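Local coordinates for protein fructokinase (Vibrio cholerae serotype O1, PDB 5EYN) that catalyses the ATP-dependent phosphorylation of fructose, as a metal-binding sugar kinase of the PfkB family, at residues E178-P183 / A188-A193; F209-Q214 / L220-D225; Y274-A279 / Q285-D290. All blocks are in the same frame, centred on the assembly; numbering follows the deposited sequence.

Overall arrangement
Each contact joins segments only four or five residues apart in the chain, and the three lie in series. Contacts 1 and 2 are neighbours, with centres about 17 Å apart, and they touch: Val190 CG1 of contact 1 lies 3.7 Å from Leu210 CD2, and Met191 CE 3.9 Å from Ile223 CG2 of contact 2. Contact 3 stands apart, its centre about 30 Å from that of contact 1, beyond the chain's centre, and about 25 Å from that of contact 2. Contacts 1 and 3 stay clear of the ligands: the side chain of Trp180 is about 10 Å from bound fructose, Val190's about 12 Å from the calcium ion, and Arg275's about 13 Å from ADP.

Contact 1 (E178-P183 / A188-A193); sequences EVWSEP and ATVMRA
Trp180 meets helix 186-194 with the benzene end of its indole, and Thr189 takes most of that approach. Thr189 CB sits 3.8 Å from Trp180 CH2, beyond the ring edge and near the ring plane. The methyl, Thr189 CG2, lies in that plane as well and touches the same carbon at 3.8 Å. The threonine therefore abuts the edge of the indole's six-membered ring. Val190 adds a looser touch, CG2 to Trp180 CZ2 at 4.1 Å, from an oblique direction and with its side chain nearly perpendicular to that of the tryptophan.

All three residues are buried, and the interaction between the segments is van der Waals in kind. The arrangement is a local closure within the α/β fold of PfkB kinases: the loop that follows strand 168-172 of the large sheet sends one aromatic side chain back onto the helix that comes next in the chain. Only four residues separate the two segments, so the indole spans a short connection.

The rotamer of Thr189 (chi1 -59°) swings CG2 away from its backbone N and into the ring plane, while OG1 stays beside that nitrogen. There the hydroxyl is hydrogen-bonded to Glu185 O, just before the first turn of the helix, which satisfies this buried polar group locally. Mainly CB and CG2 thus meet the indole, with Thr189 OG1 at 4.0 Å from Trp180 CZ3. Further out, Arg152 of helix 151-165 touches both Trp180 and Thr189, and Phe171 of strand 168-172 packs on Val190. The tryptophan side chain is also about 6 Å from that of Arg176, a fructose-binding residue close by in the sequence.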
ATOM      1  N   GLU A 178      -2.140 -14.938   3.299  1.00  8.39           N
ATOM      2  CA  GLU A 178      -0.934 -14.131   3.468  1.00  9.28           C
ATOM      3  C   GLU A 178      -1.068 -13.070   4.555  1.00  8.69           C
ATOM      4  O   GLU A 178      -0.071 -12.534   5.029  1.00  9.76           O
ATOM      5  CB  GLU A 178      -0.500 -13.468   2.166  1.00 11.28           C
ATOM      6  CG  GLU A 178      -1.302 -12.210   1.822  1.00 12.67           C
ATOM      7  CD  GLU A 178      -0.498 -11.255   0.937  1.00 16.00           C
ATOM      8  OE1 GLU A 178       0.578 -10.724   1.347  1.00 18.71           O
ATOM      9  OE2 GLU A 178      -0.927 -11.052  -0.187  1.00 13.42           O
ATOM     10  N   VAL A 179      -2.294 -12.772   4.960  1.00  7.93           N
ATOM     11  CA  VAL A 179      -2.519 -11.779   6.004  1.00  8.61           C
ATOM     12  C   VAL A 179      -2.105 -12.305   7.396  1.00  8.58           C
ATOM     13  O   VAL A 179      -1.855 -11.523   8.317  1.00  8.85           O
ATOM     14  CB  VAL A 179      -4.018 -11.359   5.976  1.00  8.76           C
ATOM     15  CG1 VAL A 179      -4.383 -10.403   7.098  1.00  9.89           C
ATOM     16  CG2 VAL A 179      -4.340 -10.745   4.637  1.00  9.03           C
ATOM     17  N   TRP A 180      -2.049 -13.623   7.553  1.00  8.42           N
ATOM     18  CA  TRP A 180      -1.723 -14.264   8.825  1.00  8.81           C
ATOM     19  C   TRP A 180      -0.225 -14.241   9.053  1.00  9.51           C
ATOM     20  O   TRP A 180       0.538 -14.752   8.246  1.00 10.52           O
ATOM     21  CB  TRP A 180      -2.213 -15.721   8.810  1.00  7.75           C
ATOM     22  CG  TRP A 180      -3.687 -15.820   8.714  1.00  7.74           C
ATOM     23  CD1 TRP A 180      -4.471 -15.436   7.663  1.00  7.82           C
ATOM     24  CD2 TRP A 180      -4.580 -16.279   9.723  1.00  7.66           C
ATOM     25  NE1 TRP A 180      -5.793 -15.639   7.962  1.00  7.66           N
ATOM     26  CE2 TRP A 180      -5.891 -16.148   9.222  1.00  7.36           C
ATOM     27  CE3 TRP A 180      -4.402 -16.788  11.009  1.00  7.25           C
ATOM     28  CZ2 TRP A 180      -7.011 -16.516   9.952  1.00  7.67           C
ATOM     29  CZ3 TRP A 180      -5.525 -17.162  11.736  1.00  7.64           C
ATOM     30  CH2 TRP A 180      -6.808 -17.012  11.209  1.00  8.03           C
ATOM     31  N   SER A 181       0.215 -13.656  10.162  1.00  9.62           N
ATOM     32  CA  SER A 181       1.629 -13.717  10.487  1.00 11.48           C
ATOM     33  C   SER A 181       2.042 -15.148  10.848  1.00 11.31           C
ATOM     34  O   SER A 181       3.202 -15.512  10.651  1.00 12.89           O
ATOM     35  CB  SER A 181       1.985 -12.698  11.570  1.00 13.07           C
ATOM     36  OG  SER A 181       1.474 -13.033  12.836  1.00 15.75           O
ATOM     37  N   GLU A 182       1.083 -15.947  11.328  1.00 10.20           N
ATOM     38  CA  GLU A 182       1.280 -17.350  11.669  1.00 12.28           C
ATOM     39  C   GLU A 182       0.290 -18.170  10.855  1.00 11.74           C
ATOM     40  O   GLU A 182      -0.766 -18.539  11.359  1.00 11.65           O
ATOM     41  CB  GLU A 182       1.014 -17.572  13.156  1.00 13.64           C
ATOM     42  CG  GLU A 182       1.789 -16.649  14.098  1.00 16.05           C
ATOM     43  CD  GLU A 182       3.266 -16.970  14.182  1.00 19.66           C
ATOM     44  OE1 GLU A 182       3.686 -18.079  13.779  1.00 20.51           O
ATOM     45  OE2 GLU A 182       4.023 -16.099  14.666  1.00 23.42           O
ATOM     46  N   PRO A 183       0.605 -18.435   9.578  1.00 12.72           N
ATOM     47  CA  PRO A 183      -0.376 -19.134   8.738  1.00 14.04           C
ATOM     48  C   PRO A 183      -0.744 -20.532   9.248  1.00 13.11           C
ATOM     49  O   PRO A 183      -1.831 -21.032   8.931  1.00 13.57           O
ATOM     50  CB  PRO A 183       0.301 -19.175   7.358  1.00 15.65           C
ATOM     51  CG  PRO A 183       1.725 -18.910   7.612  1.00 16.05           C
ATOM     52  CD  PRO A 183       1.814 -18.062   8.832  1.00 15.73           C
ATOM     53  N   ALA A 188      -7.115 -23.922  12.408  1.00 10.13           N
ATOM     54  CA  ALA A 188      -7.741 -24.097  13.709  1.00 10.99           C
ATOM     55  C   ALA A 188      -8.521 -22.864  14.142  1.00  9.87           C
ATOM     56  O   ALA A 188      -9.580 -22.963  14.756  1.00 10.28           O
ATOM     57  CB  ALA A 188      -6.696 -24.433  14.744  1.00 13.46           C
ATOM     58  N   THR A 189      -7.978 -21.689  13.873  1.00  9.07           N
ATOM     59  CA  THR A 189      -8.634 -20.455  14.302  1.00  8.86           C
ATOM     60  C   THR A 189      -9.944 -20.250  13.535  1.00  8.04           C
ATOM     61  O   THR A 189     -10.984 -19.929  14.107  1.00  8.15           O
ATOM     62  CB  THR A 189      -7.710 -19.252  14.095  1.00  8.42           C
ATOM     63  OG1 THR A 189      -6.504 -19.429  14.845  1.00 10.26           O
ATOM     64  CG2 THR A 189      -8.368 -17.975  14.535  1.00  9.13           C
ATOM     65  N   VAL A 190      -9.902 -20.480  12.234  1.00  8.08           N
ATOM     66  CA  VAL A 190     -11.099 -20.362  11.413  1.00  8.06           C
ATOM     67  C   VAL A 190     -12.137 -21.394  11.846  1.00  8.55           C
ATOM     68  O   VAL A 190     -13.320 -21.063  11.976  1.00  8.49           O
ATOM     69  CB  VAL A 190     -10.738 -20.511   9.922  1.00  7.54           C
ATOM     70  CG1 VAL A 190     -11.983 -20.719   9.078  1.00  8.91           C
ATOM     71  CG2 VAL A 190      -9.944 -19.291   9.456  1.00  8.23           C
ATOM     72  N   MET A 191     -11.720 -22.630  12.116  1.00  8.57           N
ATOM     73  CA  MET A 191     -12.706 -23.630  12.496  1.00 10.07           C
ATOM     74  C   MET A 191     -13.313 -23.341  13.865  1.00  9.82           C
ATOM     75  O   MET A 191     -14.461 -23.700  14.111  1.00 10.42           O
ATOM     76  CB  MET A 191     -12.121 -25.038  12.423  1.00 10.72           C
ATOM     77  CG  MET A 191     -11.796 -25.449  10.994  1.00 12.52           C
ATOM     78  SD  MET A 191     -13.140 -25.221   9.808  1.00 15.68           S
ATOM     79  CE  MET A 191     -14.239 -26.531  10.307  1.00 19.15           C
ATOM     80  N   ARG A 192     -12.569 -22.682  14.751  1.00  9.46           N
ATOM     81  CA  ARG A 192     -13.140 -22.230  16.016  1.00 10.35           C
ATOM     82  C   ARG A 192     -14.303 -21.273  15.762  1.00  9.67           C
ATOM     83  O   ARG A 192     -15.345 -21.376  16.411  1.00 10.17           O
ATOM     84  CB  ARG A 192     -12.067 -21.559  16.877  1.00 12.79           C
ATOM     85  CG  ARG A 192     -12.551 -21.082  18.241  1.00 15.57           C
ATOM     86  CD  ARG A 192     -11.453 -20.317  18.976  1.00 17.93           C
ATOM     87  NE  ARG A 192     -12.006 -19.532  20.065  1.00 18.89           N
ATOM     88  CZ  ARG A 192     -11.380 -18.548  20.693  1.00 20.27           C
ATOM     89  NH1 ARG A 192     -10.150 -18.214  20.355  1.00 21.62           N
ATOM     90  NH2 ARG A 192     -12.000 -17.904  21.675  1.00 22.20           N
ATOM     91  N   ALA A 193     -14.145 -20.349  14.817  1.00  8.93           N
ATOM     92  CA  ALA A 193     -15.219 -19.431  14.472  1.00  9.24           C
ATOM     93  C   ALA A 193     -16.377 -20.161  13.792  1.00  8.43           C
ATOM     94  O   ALA A 193     -17.537 -19.846  14.039  1.00  9.10           O
ATOM     95  CB  ALA A 193     -14.699 -18.318  13.584  1.00  8.87           C
TER

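Contact 2 (F209-Q214 / L220-D225); sequences FLTGTQ and LQAIAD
Thr211 and Ile223 bring their methyl branches together, CG2 to CG2 at 3.7 Å, with the two side chains inclined to each other. Thr211 also faces Ala222, whose CB is 3.9 Å from Thr211 CB and equally far from its CG2, so that the alanine methyl rests against one side of the threonine. The nearest backbone approach is at this pair, with CA atoms of Thr211 and Ala222 6.4 Å apart. Thr213 adds a peripheral touch through CG2, 4.5 Å from Ala222 CB.

The orientation of Thr211 separates its apolar and polar branches. With chi1 at 58°, OG1 lies between the backbone N and the carbonyl carbon, and CG2 is carried across to Ile223. The hydroxyl is hydrogen-bonded to Leu207 O in its own helix and accepts a second bond from Thr213 OG1 at 2.8 Å. This last bond ties the residue after the turn back to the helix end. Between the two threonines, Gly212, with positive phi (67°), is the C-prime residue of a Schellman motif: Thr213 N turns back to Gln208 O, and Gly212 N makes a weak bond to Phe209 O.

The contact thus joins the C-terminal ends of helices 204-211 and 216-222, two successive short helices of the α/β fold. Ile223 continues inward onto Phe202 of strand 199-203, Val231 of strand 230-234 and Met191 of helix 186-194, while Leu210 packs against that same helix.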
ATOM      1  N   PHE A 209     -10.585 -26.985   1.589  1.00 13.93           N
ATOM      2  CA  PHE A 209      -9.313 -26.628   2.207  1.00 13.64           C
ATOM      3  C   PHE A 209      -9.406 -26.741   3.723  1.00 13.75           C
ATOM      4  O   PHE A 209      -8.544 -27.316   4.366  1.00 14.78           O
ATOM      5  CB  PHE A 209      -8.917 -25.205   1.817  1.00 15.66           C
ATOM      6  CG  PHE A 209      -7.637 -24.746   2.440  1.00 19.21           C
ATOM      7  CD1 PHE A 209      -6.418 -25.072   1.866  1.00 22.65           C
ATOM      8  CD2 PHE A 209      -7.646 -23.993   3.599  1.00 20.60           C
ATOM      9  CE1 PHE A 209      -5.242 -24.654   2.433  1.00 24.43           C
ATOM     10  CE2 PHE A 209      -6.457 -23.566   4.169  1.00 22.67           C
ATOM     11  CZ  PHE A 209      -5.261 -23.900   3.587  1.00 23.68           C
ATOM     12  N   LEU A 210     -10.467 -26.197   4.295  1.00 11.98           N
ATOM     13  CA  LEU A 210     -10.575 -26.133   5.749  1.00 11.01           C
ATOM     14  C   LEU A 210     -10.838 -27.483   6.383  1.00 13.79           C
ATOM     15  O   LEU A 210     -10.538 -27.677   7.552  1.00 15.07           O
ATOM     16  CB  LEU A 210     -11.676 -25.159   6.148  1.00  9.41           C
ATOM     17  CG  LEU A 210     -11.317 -23.694   5.933  1.00  8.41           C
ATOM     18  CD1 LEU A 210     -12.559 -22.823   6.027  1.00  8.71           C
ATOM     19  CD2 LEU A 210     -10.252 -23.218   6.926  1.00  9.47           C
ATOM     20  N   THR A 211     -11.402 -28.405   5.614  1.00 14.13           N
ATOM     21  CA  THR A 211     -11.696 -29.744   6.102  1.00 15.66           C
ATOM     22  C   THR A 211     -10.716 -30.798   5.582  1.00 17.03           C
ATOM     23  O   THR A 211     -10.776 -31.949   6.000  1.00 19.10           O
ATOM     24  CB  THR A 211     -13.120 -30.173   5.715  1.00 15.21           C
ATOM     25  OG1 THR A 211     -13.264 -30.125   4.290  1.00 15.71           O
ATOM     26  CG2 THR A 211     -14.143 -29.273   6.392  1.00 15.37           C
ATOM     27  N   GLY A 212      -9.821 -30.418   4.673  1.00 16.61           N
ATOM     28  CA  GLY A 212      -8.855 -31.358   4.129  1.00 18.16           C
ATOM     29  C   GLY A 212      -9.493 -32.449   3.286  1.00 19.78           C
ATOM     30  O   GLY A 212      -9.022 -33.589   3.255  1.00 20.83           O
ATOM     31  N   THR A 213     -10.558 -32.095   2.578  1.00 19.37           N
ATOM     32  CA  THR A 213     -11.304 -33.059   1.788  1.00 19.51           C
ATOM     33  C   THR A 213     -11.230 -32.727   0.301  1.00 20.86           C
ATOM     34  O   THR A 213     -10.719 -31.679  -0.090  1.00 20.64           O
ATOM     35  CB  THR A 213     -12.779 -33.105   2.220  1.00 19.20           C
ATOM     36  OG1 THR A 213     -13.361 -31.813   2.074  1.00 19.40           O
ATOM     37  CG2 THR A 213     -12.911 -33.536   3.667  1.00 19.67           C
ATOM     38  N   GLN A 214     -11.770 -33.624  -0.520  1.00 21.58           N
ATOM     39  CA  GLN A 214     -11.662 -33.495  -1.966  1.00 21.93           C
ATOM     40  C   GLN A 214     -13.009 -33.313  -2.646  1.00 21.42           C
ATOM     41  O   GLN A 214     -13.085 -33.290  -3.875  1.00 23.39           O
ATOM     42  CB  GLN A 214     -10.952 -34.722  -2.549  1.00 23.35           C
ATOM     43  CG  GLN A 214      -9.533 -34.921  -2.020  1.00 23.51           C
ATOM     44  CD  GLN A 214      -8.600 -33.777  -2.383  1.00 23.04           C
ATOM     45  OE1 GLN A 214      -8.650 -33.254  -3.492  1.00 24.18           O
ATOM     46  NE2 GLN A 214      -7.767 -33.361  -1.433  1.00 21.42           N
ATOM     47  N   LEU A 220     -18.872 -31.426   3.832  1.00 16.31           N
ATOM     48  CA  LEU A 220     -20.073 -31.250   4.644  1.00 16.95           C
ATOM     49  C   LEU A 220     -20.133 -32.304   5.750  1.00 18.34           C
ATOM     50  O   LEU A 220     -20.543 -32.017   6.874  1.00 18.32           O
ATOM     51  CB  LEU A 220     -21.324 -31.312   3.775  1.00 17.54           C
ATOM     52  CG  LEU A 220     -21.523 -30.100   2.863  1.00 18.29           C
ATOM     53  CD1 LEU A 220     -22.703 -30.319   1.942  1.00 19.84           C
ATOM     54  CD2 LEU A 220     -21.717 -28.820   3.675  1.00 18.02           C
ATOM     55  N   GLN A 221     -19.728 -33.528   5.438  1.00 19.68           N
ATOM     56  CA  GLN A 221     -19.724 -34.569   6.460  1.00 22.31           C
ATOM     57  C   GLN A 221     -18.735 -34.212   7.569  1.00 21.14           C
ATOM     58  O   GLN A 221     -18.994 -34.444   8.747  1.00 22.25           O
ATOM     59  CB  GLN A 221     -19.373 -35.926   5.847  1.00 25.80           C
ATOM     60  CG  GLN A 221     -20.444 -36.474   4.909  1.00 30.14           C
ATOM     61  CD  GLN A 221     -19.987 -37.712   4.155  1.00 34.16           C
ATOM     62  OE1 GLN A 221     -18.792 -38.004   4.079  1.00 36.31           O
ATOM     63  NE2 GLN A 221     -20.940 -38.443   3.588  1.00 35.25           N
ATOM     64  N   ALA A 222     -17.605 -33.627   7.187  1.00 19.75           N
ATOM     65  CA  ALA A 222     -16.561 -33.294   8.143  1.00 20.13           C
ATOM     66  C   ALA A 222     -16.981 -32.214   9.130  1.00 20.74           C
ATOM     67  O   ALA A 222     -16.426 -32.127  10.220  1.00 21.20           O
ATOM     68  CB  ALA A 222     -15.289 -32.877   7.412  1.00 20.01           C
ATOM     69  N   ILE A 223     -17.957 -31.388   8.764  1.00 20.87           N
ATOM     70  CA  ILE A 223     -18.421 -30.353   9.680  1.00 20.30           C
ATOM     71  C   ILE A 223     -19.775 -30.684  10.310  1.00 20.05           C
ATOM     72  O   ILE A 223     -20.356 -29.856  11.004  1.00 20.16           O
ATOM     73  CB  ILE A 223     -18.470 -28.955   9.005  1.00 20.82           C
ATOM     74  CG1 ILE A 223     -19.460 -28.929   7.835  1.00 19.21           C
ATOM     75  CG2 ILE A 223     -17.072 -28.538   8.553  1.00 22.08           C
ATOM     76  CD1 ILE A 223     -19.639 -27.529   7.214  1.00 19.59           C
ATOM     77  N   ALA A 224     -20.272 -31.896  10.089  1.00 22.23           N
ATOM     78  CA  ALA A 224     -21.602 -32.263  10.583  1.00 24.89           C
ATOM     79  C   ALA A 224     -21.734 -32.090  12.095  1.00 25.82           C
ATOM     80  O   ALA A 224     -22.766 -31.629  12.589  1.00 26.72           O
ATOM     81  CB  ALA A 224     -21.933 -33.690  10.196  1.00 25.14           C
ATOM     82  N   ASP A 225     -20.704 -32.469  12.840  1.00 27.73           N
ATOM     83  CA  ASP A 225     -20.815 -32.445  14.293  1.00 29.15           C
ATOM     84  C   ASP A 225     -20.822 -31.034  14.871  1.00 28.47           C
ATOM     85  O   ASP A 225     -21.010 -30.852  16.071  1.00 28.97           O
ATOM     86  CB  ASP A 225     -19.713 -33.295  14.921  1.00 32.72           C
ATOM     87  CG  ASP A 225     -19.897 -34.762  14.631  1.00 36.41           C
ATOM     88  OD1 ASP A 225     -21.060 -35.222  14.668  1.00 37.95           O
ATOM     89  OD2 ASP A 225     -18.893 -35.450  14.351  1.00 38.13           O
TER

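Contact 3 (Y274-A279 / Q285-D290); sequences YRLSVA and QATILD
Arg275 and Asp290 form the salt bridge that joins helix 264-278 to helix 285-302. The arginine grips side-on, with two nitrogens sharing one oxygen: NE is 2.9 Å and NH2 2.8 Å from Asp290 OD2. The oxygen lies in the guanidinium plane, but the two N-H groups meet it differently. NE comes nearly along the C-O axis, whereas NH2 reaches the oxygen from well off the plane of the carboxylate, by 38°. Both bonds are clearly bent, as expected when two N-H groups converge on a single atom. The planes of the two groups stand 59° apart, so this is not the coplanar pairing in which each nitrogen has its own oxygen. Bends at chi2 and chi3 fold the arginine chain round to present this edge.

The apolar part lies toward the turn. Ala279 CB and Thr287 CG2 are only 3.4 Å apart, closer than two methyl groups normally pack. Leu276 CD2 makes looser contacts, 4.3 Å from both Thr287 CG2 and Ile288 CG1.

In backbone terms this is a helical hairpin: the two segments run nearly antiparallel, at 152°, with axes 9.4 Å apart and a short loop between. Just before the second helix, Asn284 OD1 accepts a hydrogen bond from Thr287 N. Trp294, one turn beyond Asp290, adds a cation-pi interaction with Arg275.

The arginine thus has two partners on the second helix, and its charge is probably offset chiefly by the carboxylate. Such pairing would probably favour the ionised form of Asp290. Two bonds to OD2 should help keep the NE/NH2 edge turned to Asp290, though sharing one oxygen sets the angle between the groups less firmly than a two-oxygen pairing would.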
ATOM      1  N   TYR A 274     -29.309  -9.675   4.175  1.00 10.28           N
ATOM      2  CA  TYR A 274     -30.394  -8.711   4.083  1.00 10.92           C
ATOM      3  C   TYR A 274     -31.723  -9.452   4.278  1.00 10.82           C
ATOM      4  O   TYR A 274     -32.547  -9.061   5.105  1.00 11.98           O
ATOM      5  CB  TYR A 274     -30.401  -7.960   2.749  1.00 11.38           C
ATOM      6  CG  TYR A 274     -31.699  -7.200   2.587  1.00 12.17           C
ATOM      7  CD1 TYR A 274     -31.979  -6.102   3.395  1.00 13.83           C
ATOM      8  CD2 TYR A 274     -32.676  -7.629   1.706  1.00 12.23           C
ATOM      9  CE1 TYR A 274     -33.187  -5.427   3.301  1.00 14.08           C
ATOM     10  CE2 TYR A 274     -33.873  -6.958   1.607  1.00 12.84           C
ATOM     11  CZ  TYR A 274     -34.119  -5.863   2.414  1.00 13.32           C
ATOM     12  OH  TYR A 274     -35.310  -5.181   2.329  1.00 14.50           O
ATOM     13  N   ARG A 275     -31.943 -10.514   3.506  1.00 11.03           N
ATOM     14  CA  ARG A 275     -33.217 -11.221   3.593  1.00 11.32           C
ATOM     15  C   ARG A 275     -33.418 -11.931   4.949  1.00 11.66           C
ATOM     16  O   ARG A 275     -34.520 -11.932   5.494  1.00 12.35           O
ATOM     17  CB  ARG A 275     -33.384 -12.179   2.411  1.00 11.92           C
ATOM     18  CG  ARG A 275     -33.585 -11.462   1.077  1.00 13.25           C
ATOM     19  CD  ARG A 275     -34.879 -10.672   1.021  1.00 15.58           C
ATOM     20  NE  ARG A 275     -36.018 -11.520   0.694  1.00 17.45           N
ATOM     21  CZ  ARG A 275     -37.280 -11.106   0.671  1.00 19.68           C
ATOM     22  NH1 ARG A 275     -37.589  -9.859   0.999  1.00 21.10           N
ATOM     23  NH2 ARG A 275     -38.236 -11.953   0.337  1.00 20.55           N
ATOM     24  N   LEU A 276     -32.363 -12.499   5.524  1.00 11.00           N
ATOM     25  CA  LEU A 276     -32.512 -13.107   6.840  1.00 12.09           C
ATOM     26  C   LEU A 276     -32.821 -12.033   7.877  1.00 12.31           C
ATOM     27  O   LEU A 276     -33.626 -12.257   8.782  1.00 13.11           O
ATOM     28  CB  LEU A 276     -31.266 -13.904   7.248  1.00 11.33           C
ATOM     29  CG  LEU A 276     -30.872 -15.073   6.335  1.00 11.54           C
ATOM     30  CD1 LEU A 276     -29.714 -15.825   6.960  1.00 10.60           C
ATOM     31  CD2 LEU A 276     -32.038 -16.013   6.041  1.00 12.45           C
ATOM     32  N   SER A 277     -32.227 -10.852   7.715  1.00 12.38           N
ATOM     33  CA  SER A 277     -32.374  -9.788   8.710  1.00 14.28           C
ATOM     34  C   SER A 277     -33.798  -9.219   8.767  1.00 15.41           C
ATOM     35  O   SER A 277     -34.236  -8.744   9.810  1.00 18.99           O
ATOM     36  CB  SER A 277     -31.363  -8.658   8.459  1.00 14.56           C
ATOM     37  OG  SER A 277     -31.746  -7.806   7.389  1.00 16.22           O
ATOM     38  N   VAL A 278     -34.525  -9.276   7.658  1.00 15.71           N
ATOM     39  CA  VAL A 278     -35.877  -8.713   7.623  1.00 18.50           C
ATOM     40  C   VAL A 278     -36.950  -9.781   7.837  1.00 19.60           C
ATOM     41  O   VAL A 278     -38.145  -9.468   7.873  1.00 21.58           O
ATOM     42  CB  VAL A 278     -36.166  -7.968   6.295  1.00 19.81           C
ATOM     43  CG1 VAL A 278     -35.194  -6.818   6.090  1.00 21.07           C
ATOM     44  CG2 VAL A 278     -36.128  -8.921   5.112  1.00 20.15           C
ATOM     45  N   ALA A 279     -36.527 -11.032   7.996  1.00 18.28           N
ATOM     46  CA  ALA A 279     -37.458 -12.140   8.177  1.00 19.46           C
ATOM     47  C   ALA A 279     -37.993 -12.205   9.596  1.00 22.23           C
ATOM     48  O   ALA A 279     -37.269 -11.975  10.564  1.00 22.38           O
ATOM     49  CB  ALA A 279     -36.789 -13.454   7.837  1.00 19.31           C
ATOM     50  N   GLN A 285     -37.441 -22.608   6.394  1.00 16.91           N
ATOM     51  CA  GLN A 285     -36.790 -23.108   5.190  1.00 19.36           C
ATOM     52  C   GLN A 285     -37.145 -22.261   3.958  1.00 17.56           C
ATOM     53  O   GLN A 285     -36.273 -21.965   3.153  1.00 17.75           O
ATOM     54  CB  GLN A 285     -37.099 -24.594   4.982  1.00 22.95           C
ATOM     55  CG  GLN A 285     -36.124 -25.318   4.052  1.00 25.89           C
ATOM     56  CD  GLN A 285     -34.686 -25.379   4.584  1.00 28.10           C
ATOM     57  OE1 GLN A 285     -34.402 -24.993   5.723  1.00 28.48           O
ATOM     58  NE2 GLN A 285     -33.777 -25.866   3.753  1.00 29.27           N
ATOM     59  N   ALA A 286     -38.400 -21.829   3.836  1.00 16.44           N
ATOM     60  CA  ALA A 286     -38.802 -20.991   2.709  1.00 16.91           C
ATOM     61  C   ALA A 286     -38.051 -19.666   2.720  1.00 16.18           C
ATOM     62  O   ALA A 286     -37.638 -19.162   1.679  1.00 16.59           O
ATOM     63  CB  ALA A 286     -40.304 -20.741   2.738  1.00 17.34           C
ATOM     64  N   THR A 287     -37.889 -19.096   3.909  1.00 14.86           N
ATOM     65  CA  THR A 287     -37.158 -17.850   4.061  1.00 14.76           C
ATOM     66  C   THR A 287     -35.704 -18.035   3.627  1.00 12.83           C
ATOM     67  O   THR A 287     -35.142 -17.206   2.925  1.00 13.05           O
ATOM     68  CB  THR A 287     -37.204 -17.379   5.529  1.00 15.22           C
ATOM     69  OG1 THR A 287     -38.555 -17.087   5.885  1.00 17.15           O
ATOM     70  CG2 THR A 287     -36.352 -16.137   5.749  1.00 16.19           C
ATOM     71  N   ILE A 288     -35.081 -19.114   4.075  1.00 12.32           N
ATOM     72  CA  ILE A 288     -33.694 -19.370   3.724  1.00 11.63           C
ATOM     73  C   ILE A 288     -33.541 -19.545   2.213  1.00 11.65           C
ATOM     74  O   ILE A 288     -32.630 -18.978   1.605  1.00 11.11           O
ATOM     75  CB  ILE A 288     -33.182 -20.596   4.477  1.00 11.74           C
ATOM     76  CG1 ILE A 288     -33.002 -20.229   5.948  1.00 11.98           C
ATOM     77  CG2 ILE A 288     -31.890 -21.123   3.870  1.00 12.33           C
ATOM     78  CD1 ILE A 288     -32.706 -21.405   6.833  1.00 12.62           C
ATOM     79  N   LEU A 289     -34.401 -20.344   1.598  1.00 12.48           N
ATOM     80  CA  LEU A 289     -34.220 -20.611   0.174  1.00 13.35           C
ATOM     81  C   LEU A 289     -34.436 -19.351  -0.659  1.00 13.87           C
ATOM     82  O   LEU A 289     -33.736 -19.123  -1.645  1.00 13.90           O
ATOM     83  CB  LEU A 289     -35.153 -21.726  -0.284  1.00 14.96           C
ATOM     84  CG  LEU A 289     -34.848 -23.106   0.299  1.00 15.92           C
ATOM     85  CD1 LEU A 289     -35.961 -24.055  -0.086  1.00 17.69           C
ATOM     86  CD2 LEU A 289     -33.511 -23.641  -0.184  1.00 16.28           C
ATOM     87  N   ASP A 290     -35.408 -18.535  -0.267  1.00 13.95           N
ATOM     88  CA  ASP A 290     -35.616 -17.238  -0.911  1.00 14.30           C
ATOM     89  C   ASP A 290     -34.410 -16.311  -0.698  1.00 14.02           C
ATOM     90  O   ASP A 290     -33.999 -15.589  -1.613  1.00 14.41           O
ATOM     91  CB  ASP A 290     -36.892 -16.588  -0.361  1.00 17.03           C
ATOM     92  CG  ASP A 290     -37.075 -15.168  -0.844  1.00 19.53           C
ATOM     93  OD1 ASP A 290     -37.627 -14.994  -1.941  1.00 20.96           O
ATOM     94  OD2 ASP A 290     -36.669 -14.225  -0.139  1.00 20.59           O
TER